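Local coordinates for a cystathionine beta-synthase domain protein fused to a Zn-ribbon-like domain (Pyrococcus furiosus, PDB 3GHD) that is of undefined cellular function but probably binds adenine nucleotides through its CBS part, in a longer protein that also carries a metal-binding Zn-ribbon-like domain, at residues R41-D45 with K46-K50; K55-V59 with E60-T64. One frame throughout, in Å; residues are numbered along the deposited sequence.

In the fold
Contact 1 (41-50) comes first along the chain and takes up most of helix 40-48 and the residues just after it; contact 2 (55-64) follows in the loop leading to strand 64-65. Their centres lie about 10 Å apart, and they meet directly. K46 NZ probably hydrogen-bonds to I62 O, while I62 CD1 packs against V47 CG2 and I43 CG1. Contact 2 sits nearer the middle of the chain, between helix 11-20 and strands 25-30 and 33-39. Contact 1 supplies most of the subunit contacts of the two, to a second and a third copy. The K46 and I62 contacts hold the loop before strand 64-65, possibly the start of a second CBS motif, against helix 40-48.

Contact 1 of 2, residues R41-D45 with K46-K50; sequences RDILD and KVVAK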
loop_
_atom_site.group_PDB
_atom_site.type_symbol
_atom_site.label_atom_id
_atom_site.label_comp_id
_atom_site.label_asym_id
_atom_site.label_seq_id
_atom_site.Cartn_x
_atom_site.Cartn_y
_atom_site.Cartn_z
ATOM N N ARG A 41 15.091 -2.068 5.438
ATOM C CA ARG A 41 15.444 -3.466 5.665
ATOM C C ARG A 41 16.069 -3.618 7.038
ATOM O O ARG A 41 15.753 -4.575 7.779
ATOM C CB ARG A 41 16.437 -3.965 4.620
ATOM C CG ARG A 41 15.718 -4.413 3.368
ATOM C CD ARG A 41 15.673 -5.901 3.293
ATOM N NE ARG A 41 14.929 -6.538 4.337
ATOM C CZ ARG A 41 13.600 -6.720 4.336
ATOM N NH1 ARG A 41 13.012 -7.375 5.325
ATOM N NH2 ARG A 41 12.888 -6.354 3.290
ATOM N N ASP A 42 16.940 -2.670 7.375
ATOM C CA ASP A 42 17.513 -2.597 8.732
ATOM C C ASP A 42 16.435 -2.573 9.824
ATOM O O ASP A 42 16.557 -3.251 10.901
ATOM C CB ASP A 42 18.441 -1.393 8.909
ATOM C CG ASP A 42 19.739 -1.511 8.093
ATOM O OD1 ASP A 42 20.235 -2.640 7.914
ATOM O OD2 ASP A 42 20.226 -0.477 7.624
ATOM N N ILE A 43 15.456 -1.728 9.588
ATOM C CA ILE A 43 14.332 -1.540 10.496
ATOM C C ILE A 43 13.537 -2.835 10.697
ATOM O O ILE A 43 13.338 -3.282 11.856
ATOM C CB ILE A 43 13.426 -0.373 10.123
ATOM C CG1 ILE A 43 14.149 0.968 10.280
ATOM C CG2 ILE A 43 12.141 -0.455 10.954
ATOM C CD1 ILE A 43 13.331 2.157 9.804
ATOM N N LEU A 44 13.224 -3.507 9.615
ATOM C CA LEU A 44 12.476 -4.750 9.667
ATOM C C LEU A 44 13.304 -5.883 10.227
ATOM O O LEU A 44 12.849 -6.597 11.106
ATOM C CB LEU A 44 11.960 -5.101 8.258
ATOM C CG LEU A 44 10.814 -4.258 7.631
ATOM C CD1 LEU A 44 10.841 -4.490 6.083
ATOM C CD2 LEU A 44 9.440 -4.581 8.293
ATOM N N ASP A 45 14.550 -6.001 9.774
ATOM C CA ASP A 45 15.389 -7.166 10.085
ATOM C C ASP A 45 16.078 -7.083 11.425
ATOM O O ASP A 45 16.248 -8.108 12.086
ATOM C CB ASP A 45 16.425 -7.408 8.995
ATOM C CG ASP A 45 15.804 -7.707 7.637
ATOM O OD1 ASP A 45 14.602 -8.048 7.624
ATOM O OD2 ASP A 45 16.519 -7.604 6.583
ATOM N N LYS A 46 16.482 -5.881 11.825
ATOM C CA LYS A 46 17.210 -5.694 13.039
ATOM C C LYS A 46 16.338 -5.270 14.209
ATOM O O LYS A 46 16.758 -5.425 15.376
ATOM C CB LYS A 46 18.343 -4.694 12.852
ATOM C CG LYS A 46 19.371 -5.108 11.817
ATOM C CD LYS A 46 20.284 -3.951 11.547
ATOM C CE LYS A 46 21.583 -4.408 10.977
ATOM N NZ LYS A 46 22.550 -3.290 10.935
ATOM N N VAL A 47 15.132 -4.804 13.940
ATOM C CA VAL A 47 14.248 -4.366 15.022
ATOM C C VAL A 47 12.971 -5.199 15.154
ATOM O O VAL A 47 12.770 -5.886 16.157
ATOM C CB VAL A 47 13.895 -2.883 14.907
ATOM C CG1 VAL A 47 13.232 -2.403 16.201
ATOM C CG2 VAL A 47 15.153 -2.044 14.573
ATOM N N VAL A 48 12.110 -5.123 14.148
ATOM C CA VAL A 48 10.814 -5.800 14.177
ATOM C C VAL A 48 10.943 -7.318 14.305
ATOM O O VAL A 48 10.357 -7.913 15.217
ATOM C CB VAL A 48 9.971 -5.425 12.897
ATOM C CG1 VAL A 48 8.606 -6.072 12.934
ATOM C CG2 VAL A 48 9.877 -3.860 12.763
ATOM N N ALA A 49 11.750 -7.933 13.435
ATOM C CA ALA A 49 11.913 -9.392 13.364
ATOM C C ALA A 49 12.675 -9.966 14.556
ATOM O O ALA A 49 12.501 -11.138 14.941
ATOM C CB ALA A 49 12.637 -9.777 12.056
ATOM N N LYS A 50 13.529 -9.120 15.109
ATOM C CA LYS A 50 14.250 -9.421 16.316
ATOM C C LYS A 50 13.340 -9.208 17.514
ATOM O O LYS A 50 13.738 -9.497 18.602
ATOM C CB LYS A 50 15.490 -8.537 16.456
ATOM C CG LYS A 50 16.672 -8.841 15.525
ATOM C CD LYS A 50 17.036 -10.298 15.385
ATOM C CE LYS A 50 18.510 -10.465 14.896
ATOM N NZ LYS A 50 18.802 -11.844 14.363
#
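I43 O receives both V48 N at 3.2 Å and, weakly, V47 N, and L44 O receives A49 N five residues on, so the i to i+4 pattern still present in K46 N to D42 O gives way to i to i+5 bonds in a pi-type turn near the end of helix 40-48. This helix starts within the G-x-x-T-x-x-D signature of a CBS motif, whose closing aspartate is D42. D42 and K46, one turn apart, lie side by side and point the same way. The lysine chain is extended beyond CG and brings NZ only to 3.9 Å from D42 OD1, a long salt bridge; D42 OD2 accepts the N-H of T39, the signature threonine, and NZ has its stronger partner in I62 O of the following loop. On another side V48 leans back over the preceding turn: its CG2 branch, anti to its own carbonyl carbon, comes 4.5 Å from I43 CG2. I43 and L44 pack on L44 and I43 of a second subunit, and V48 on A15 there. In a second i to i+4 pair the R41 guanidinium meets the D45 carboxylate side-on, NE to OD2 at 3.0 Å and NH1 to OD1 at 2.9 Å, both oxygens approached on their syn sides though some 30° out of the carboxylate plane. Two nearly straight bonds fix the guanidinium's rotation, while NH2 reaches E40 of the second subunit and V68 O of a third. D45 OD1 also takes a bond from S19 OG of the second subunit.

Contact 2 of 2, residues K55-V59 with E60-T64; sequences KEVKV and EEIMT
E61 OE2 is approached by two nitrogens of one residue: the backbone K58 N, which makes a nearly straight hydrogen bond to it at 3.1 Å, and K58 NZ, a long salt-bridge partner at 3.6 Å. The glutamate chain runs extended back over the turn, and K58 N meets OE2 from well above the carboxylate plane, 75° out of it. K58 O, the acceptor of E61 N at 2.7 Å, lies close to CB and CG of E61. The K58 side chain is bent at its third and fourth torsions, a curl that carries NZ round between the two acids. There it also bonds to E60 OE1 at 3.2 Å, nearly in line with that oxygen's C-O bond. K58 and E60 lie side by side, completing a three-residue salt-bridge network on the outer side of the turn. Beneath it the side chains are apolar: V57 CG1 touches I62 CG2 at 4.2 Å, the two side chains crossing at about a right angle, and both residues rest on V11 of helix 11-20. The V59 side chain packs on V14 of helix 11-20 and on V28 and V38 of the sheet. A further backbone bond, I62 N to V59 O, makes a second, overlapping turn. The sequence V-x-E-I-M-T (59-64), with E61 in the acidic place, resembles the V-x-D-I/V-M-T entry to a CBS motif, here folded against the helix and sheet of the preceding one.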
loop_
_atom_site.group_PDB
_atom_site.type_symbol
_atom_site.label_atom_id
_atom_site.label_comp_id
_atom_site.label_asym_id
_atom_site.label_seq_id
_atom_site.Cartn_x
_atom_site.Cartn_y
_atom_site.Cartn_z
ATOM N N LYS A 55 10.307 2.119 19.567
ATOM C CA LYS A 55 10.369 3.282 20.503
ATOM C C LYS A 55 11.541 3.235 21.489
ATOM O O LYS A 55 11.984 4.262 22.007
ATOM C CB LYS A 55 9.056 3.398 21.305
ATOM C CG LYS A 55 7.780 3.394 20.438
ATOM C CD LYS A 55 6.539 3.801 21.296
ATOM C CE LYS A 55 6.071 5.235 20.966
ATOM N NZ LYS A 55 4.812 5.702 21.697
ATOM N N GLU A 56 12.020 2.033 21.780
ATOM C CA GLU A 56 13.135 1.832 22.716
ATOM C C GLU A 56 14.465 1.664 22.002
ATOM O O GLU A 56 15.481 1.382 22.643
ATOM C CB GLU A 56 12.865 0.598 23.557
ATOM C CG GLU A 56 11.533 0.645 24.253
ATOM C CD GLU A 56 11.264 -0.605 25.115
ATOM O OE1 GLU A 56 12.076 -1.579 25.074
ATOM O OE2 GLU A 56 10.222 -0.606 25.823
ATOM N N VAL A 57 14.458 1.834 20.685
ATOM C CA VAL A 57 15.677 1.678 19.888
ATOM C C VAL A 57 16.071 3.009 19.180
ATOM O O VAL A 57 15.237 3.657 18.541
ATOM C CB VAL A 57 15.547 0.455 18.943
ATOM C CG1 VAL A 57 16.732 0.359 17.992
ATOM C CG2 VAL A 57 15.398 -0.841 19.772
ATOM N N LYS A 58 17.329 3.419 19.340
ATOM C CA LYS A 58 17.879 4.621 18.730
ATOM C C LYS A 58 18.551 4.206 17.419
ATOM O O LYS A 58 19.198 3.145 17.366
ATOM C CB LYS A 58 18.848 5.321 19.701
ATOM C CG LYS A 58 18.161 5.659 21.016
ATOM C CD LYS A 58 19.011 6.480 21.960
ATOM C CE LYS A 58 19.460 5.735 23.237
ATOM N NZ LYS A 58 20.785 5.017 23.108
ATOM N N VAL A 59 18.372 5.014 16.363
ATOM C CA VAL A 59 18.870 4.644 15.020
ATOM C C VAL A 59 20.365 4.363 14.988
ATOM O O VAL A 59 20.815 3.534 14.196
ATOM C CB VAL A 59 18.504 5.665 13.877
ATOM C CG1 VAL A 59 17.043 5.480 13.405
ATOM C CG2 VAL A 59 18.882 7.131 14.268
ATOM N N GLU A 60 21.128 5.053 15.822
ATOM C CA GLU A 60 22.554 4.766 15.995
ATOM C C GLU A 60 22.803 3.269 16.320
ATOM O O GLU A 60 23.800 2.694 15.869
ATOM C CB GLU A 60 23.143 5.657 17.091
ATOM C CG GLU A 60 22.634 5.317 18.494
ATOM C CD GLU A 60 23.078 6.296 19.566
ATOM O OE1 GLU A 60 22.531 6.185 20.693
ATOM O OE2 GLU A 60 23.968 7.150 19.312
ATOM N N GLU A 61 21.865 2.648 17.050
ATOM C CA GLU A 61 21.970 1.235 17.429
ATOM C C GLU A 61 21.822 0.232 16.280
ATOM O O GLU A 61 22.199 -0.928 16.458
ATOM C CB GLU A 61 20.953 0.861 18.519
ATOM C CG GLU A 61 20.885 1.785 19.743
ATOM C CD GLU A 61 19.816 1.321 20.728
ATOM O OE1 GLU A 61 19.518 0.091 20.768
ATOM O OE2 GLU A 61 19.279 2.179 21.467
ATOM N N ILE A 62 21.288 0.638 15.116
ATOM C CA ILE A 62 21.149 -0.306 13.994
ATOM C C ILE A 62 21.748 0.165 12.657
ATOM O O ILE A 62 21.565 -0.509 11.630
ATOM C CB ILE A 62 19.677 -0.691 13.742
ATOM C CG1 ILE A 62 18.854 0.535 13.335
ATOM C CG2 ILE A 62 19.050 -1.335 14.930
ATOM C CD1 ILE A 62 17.419 0.196 12.953
HETATM N N MSE A 63 22.466 1.287 12.645
HETATM C CA MSE A 63 23.010 1.778 11.377
HETATM C C MSE A 63 24.235 0.995 10.982
HETATM O O MSE A 63 24.942 0.424 11.822
HETATM C CB MSE A 63 23.382 3.256 11.467
HETATM C CG MSE A 63 24.593 3.510 12.326
HETATM SE SE MSE A 63 24.913 5.376 12.799
HETATM C CE MSE A 63 26.226 5.085 14.264
ATOM N N THR A 64 24.471 0.967 9.683
ATOM C CA THR A 64 25.770 0.616 9.122
ATOM C C THR A 64 26.674 1.834 9.182
ATOM O O THR A 64 26.209 2.951 8.934
ATOM C CB THR A 64 25.589 0.192 7.666
ATOM O OG1 THR A 64 24.793 -0.986 7.659
ATOM C CG2 THR A 64 26.952 -0.087 6.959
#